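Local coordinates for putative peptidase (Chlamydophila abortus, PDB 3CE2), which is a putative zinc metallopeptidase of the M3B family that probably has oligopeptidase activity and degrades small peptides, at residues 179-184 and 526-531. Sequence-based numbering, arbitrary orientation.
Sequences EVASKA and IPHFYY
His528 carries this contact almost alone, meeting Ala181 and Ser182 of helix 180-192. Ahead of it in the chain, Ile526 packs on Phe475 of helix 451-487, while Tyr530 N bonds to Pro527 O at 2.8 Å and so helps wind the backbone into the short 3-10 turn at 528-529. From that turn the CB of His528 points at the helix and lies 4.1 Å from Ser182 CB. The histidine CG sits beside its own backbone N, anti to the carbonyl carbon (chi1 -72°), a torsion that carries the imidazole across the helix, with ND1 facing the backbone of Ala181 and Ser182. There His528 ND1 comes 3.8 Å from Ser182 CA, which with Ala181 C lies oblique to the ring. His528 CE1 passes 4.0 Å from Ala181 O. No hydrogen bond crosses the interface: the imidazole is held here by van der Waals contact. Phe185, one turn further along the helix, stacks on the same ring, and Leu246 of helix 240-260 also touches it. In this largely helical M3-family peptidase, the contact joins a helix within the oligopeptidase F region to the loop that leads into helix 536-553 of the peptidase M3 region, away from the zinc sites. Past His528, Phe529 CE2 lies over one face of the Tyr530 ring, 3.4 Å above the plane and displaced toward the rim. Tyr531 N then bonds to His528 O at 2.9 Å, and the Tyr531 side chain touches Leu247 of helix 240-260 and Phe478, Glu479 and Ile482 of helix 451-487.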
ATOM      1  N   GLU A 179       5.910 -10.220  20.055  1.00 44.61           N
ATOM      2  CA  GLU A 179       6.634  -9.360  19.146  1.00 50.09           C
ATOM      3  C   GLU A 179       8.030  -9.918  18.917  1.00 54.42           C
ATOM      4  O   GLU A 179       8.747  -9.460  18.018  1.00 56.16           O
ATOM      5  CB  GLU A 179       6.809  -7.974  19.749  1.00 56.39           C
ATOM      6  CG  GLU A 179       5.611  -7.063  19.701  1.00 68.36           C
ATOM      7  CD  GLU A 179       5.897  -5.765  20.430  1.00 74.32           C
ATOM      8  OE1 GLU A 179       6.493  -5.820  21.531  1.00 72.28           O
ATOM      9  OE2 GLU A 179       5.543  -4.692  19.896  1.00 81.86           O
ATOM     10  N   VAL A 180       8.446 -10.871  19.753  1.00 48.24           N
ATOM     11  CA  VAL A 180       9.863 -11.197  19.777  1.00 46.20           C
ATOM     12  C   VAL A 180      10.326 -11.729  18.440  1.00 39.32           C
ATOM     13  O   VAL A 180      11.389 -11.358  17.987  1.00 42.97           O
ATOM     14  CB  VAL A 180      10.299 -12.148  20.913  1.00 42.22           C
ATOM     15  CG1 VAL A 180       9.758 -13.535  20.708  1.00 39.18           C
ATOM     16  CG2 VAL A 180      11.801 -12.210  20.937  1.00 44.85           C
ATOM     17  N   ALA A 181       9.525 -12.562  17.790  1.00 37.92           N
ATOM     18  CA  ALA A 181       9.990 -13.142  16.546  1.00 41.45           C
ATOM     19  C   ALA A 181      10.441 -12.052  15.571  1.00 41.53           C
ATOM     20  O   ALA A 181      11.583 -12.068  15.098  1.00 41.16           O
ATOM     21  CB  ALA A 181       8.947 -14.065  15.930  1.00 38.68           C
ATOM     22  N   SER A 182       9.566 -11.082  15.324  1.00 45.75           N
ATOM     23  CA  SER A 182       9.838 -10.001  14.376  1.00 45.47           C
ATOM     24  C   SER A 182      11.001  -9.137  14.781  1.00 43.13           C
ATOM     25  O   SER A 182      11.745  -8.658  13.923  1.00 50.28           O
ATOM     26  CB  SER A 182       8.608  -9.127  14.203  1.00 48.32           C
ATOM     27  OG  SER A 182       7.443  -9.909  14.445  1.00 69.90           O
ATOM     28  N   LYS A 183      11.168  -8.927  16.076  1.00 41.62           N
ATOM     29  CA  LYS A 183      12.229  -8.050  16.551  1.00 45.81           C
ATOM     30  C   LYS A 183      13.591  -8.692  16.326  1.00 46.72           C
ATOM     31  O   LYS A 183      14.525  -8.059  15.825  1.00 48.38           O
ATOM     32  CB  LYS A 183      12.032  -7.707  18.026  1.00 48.61           C
ATOM     33  CG  LYS A 183      11.094  -6.530  18.257  1.00 53.84           C
ATOM     34  CD  LYS A 183      10.899  -6.215  19.748  1.00 57.12           C
ATOM     35  CE  LYS A 183      10.247  -4.832  19.960  1.00 65.99           C
ATOM     36  NZ  LYS A 183      10.105  -4.508  21.425  1.00 70.15           N
ATOM     37  N   ALA A 184      13.701  -9.961  16.694  1.00 41.58           N
ATOM     38  CA  ALA A 184      14.944 -10.660  16.555  1.00 38.11           C
ATOM     39  C   ALA A 184      15.301 -10.728  15.066  1.00 45.00           C
ATOM     40  O   ALA A 184      16.448 -10.453  14.669  1.00 45.61           O
ATOM     41  CB  ALA A 184      14.814 -12.021  17.134  1.00 36.73           C
ATOM     42  N   ILE A 526      12.738 -12.080   3.492  1.00 48.93           N
ATOM     43  CA  ILE A 526      11.492 -11.332   3.437  1.00 49.68           C
ATOM     44  C   ILE A 526      10.920 -11.005   4.799  1.00 56.39           C
ATOM     45  O   ILE A 526      10.420 -11.897   5.466  1.00 65.19           O
ATOM     46  CB  ILE A 526      10.421 -12.135   2.769  1.00 45.89           C
ATOM     47  CG1 ILE A 526      10.851 -12.539   1.370  1.00 46.93           C
ATOM     48  CG2 ILE A 526       9.128 -11.337   2.729  1.00 47.37           C
ATOM     49  CD1 ILE A 526       9.964 -13.614   0.830  1.00 49.89           C
ATOM     50  N   PRO A 527      10.918  -9.717   5.175  1.00 55.32           N
ATOM     51  CA  PRO A 527      10.614  -9.206   6.524  1.00 57.09           C
ATOM     52  C   PRO A 527       9.264  -9.648   7.102  1.00 54.07           C
ATOM     53  O   PRO A 527       8.276  -9.719   6.367  1.00 50.37           O
ATOM     54  CB  PRO A 527      10.667  -7.690   6.339  1.00 55.34           C
ATOM     55  CG  PRO A 527      11.573  -7.506   5.144  1.00 55.51           C
ATOM     56  CD  PRO A 527      11.223  -8.629   4.234  1.00 54.25           C
ATOM     57  N   HIS A 528       9.239  -9.934   8.412  1.00 55.55           N
ATOM     58  CA  HIS A 528       8.085 -10.598   9.060  1.00 62.86           C
ATOM     59  C   HIS A 528       6.821  -9.763   9.040  1.00 69.06           C
ATOM     60  O   HIS A 528       5.710 -10.311   9.283  1.00 70.09           O
ATOM     61  CB  HIS A 528       8.369 -10.974  10.510  1.00 54.93           C
ATOM     62  CG  HIS A 528       9.312 -12.118  10.665  1.00 54.80           C
ATOM     63  ND1 HIS A 528       9.465 -12.792  11.859  1.00 51.12           N
ATOM     64  CD2 HIS A 528      10.164 -12.700   9.788  1.00 52.78           C
ATOM     65  CE1 HIS A 528      10.373 -13.739  11.711  1.00 50.46           C
ATOM     66  NE2 HIS A 528      10.816 -13.703  10.466  1.00 54.11           N
ATOM     67  N   PHE A 529       6.993  -8.452   8.790  1.00 68.09           N
ATOM     68  CA  PHE A 529       5.853  -7.539   8.630  1.00 67.81           C
ATOM     69  C   PHE A 529       5.137  -7.731   7.290  1.00 70.46           C
ATOM     70  O   PHE A 529       3.984  -7.301   7.132  1.00 64.46           O
ATOM     71  CB  PHE A 529       6.192  -6.072   8.932  1.00 67.70           C
ATOM     72  CG  PHE A 529       7.138  -5.420   7.955  1.00 69.81           C
ATOM     73  CD1 PHE A 529       8.472  -5.167   8.316  1.00 71.61           C
ATOM     74  CD2 PHE A 529       6.692  -4.996   6.704  1.00 69.43           C
ATOM     75  CE1 PHE A 529       9.366  -4.521   7.428  1.00 69.83           C
ATOM     76  CE2 PHE A 529       7.576  -4.353   5.799  1.00 71.72           C
ATOM     77  CZ  PHE A 529       8.915  -4.114   6.165  1.00 69.20           C
ATOM     78  N   TYR A 530       5.821  -8.417   6.356  1.00 70.32           N
ATOM     79  CA  TYR A 530       5.171  -9.002   5.172  1.00 66.34           C
ATOM     80  C   TYR A 530       4.379 -10.221   5.533  1.00 65.81           C
ATOM     81  O   TYR A 530       3.897 -10.928   4.670  1.00 72.13           O
ATOM     82  CB  TYR A 530       6.154  -9.331   4.056  1.00 63.07           C
ATOM     83  CG  TYR A 530       6.666  -8.069   3.480  1.00 62.84           C
ATOM     84  CD1 TYR A 530       5.811  -7.206   2.831  1.00 62.08           C
ATOM     85  CD2 TYR A 530       7.981  -7.691   3.660  1.00 66.06           C
ATOM     86  CE1 TYR A 530       6.246  -6.028   2.344  1.00 64.17           C
ATOM     87  CE2 TYR A 530       8.438  -6.514   3.176  1.00 65.50           C
ATOM     88  CZ  TYR A 530       7.565  -5.675   2.521  1.00 66.48           C
ATOM     89  OH  TYR A 530       8.025  -4.475   2.030  1.00 66.79           O
ATOM     90  N   TYR A 531       4.199 -10.450   6.820  1.00 66.19           N
ATOM     91  CA  TYR A 531       3.301 -11.512   7.208  1.00 68.66           C
ATOM     92  C   TYR A 531       1.946 -11.056   7.821  1.00 70.79           C
ATOM     93  O   TYR A 531       1.732  -9.894   8.210  1.00 64.71           O
ATOM     94  CB  TYR A 531       4.053 -12.598   7.998  1.00 59.72           C
ATOM     95  CG  TYR A 531       5.127 -13.252   7.147  1.00 50.53           C
ATOM     96  CD1 TYR A 531       4.938 -14.512   6.628  1.00 55.53           C
ATOM     97  CD2 TYR A 531       6.292 -12.595   6.818  1.00 49.79           C
ATOM     98  CE1 TYR A 531       5.890 -15.131   5.819  1.00 51.34           C
ATOM     99  CE2 TYR A 531       7.262 -13.210   6.012  1.00 52.70           C
ATOM    100  CZ  TYR A 531       7.046 -14.490   5.519  1.00 51.85           C
ATOM    101  OH  TYR A 531       7.958 -15.153   4.722  1.00 48.58           O
TER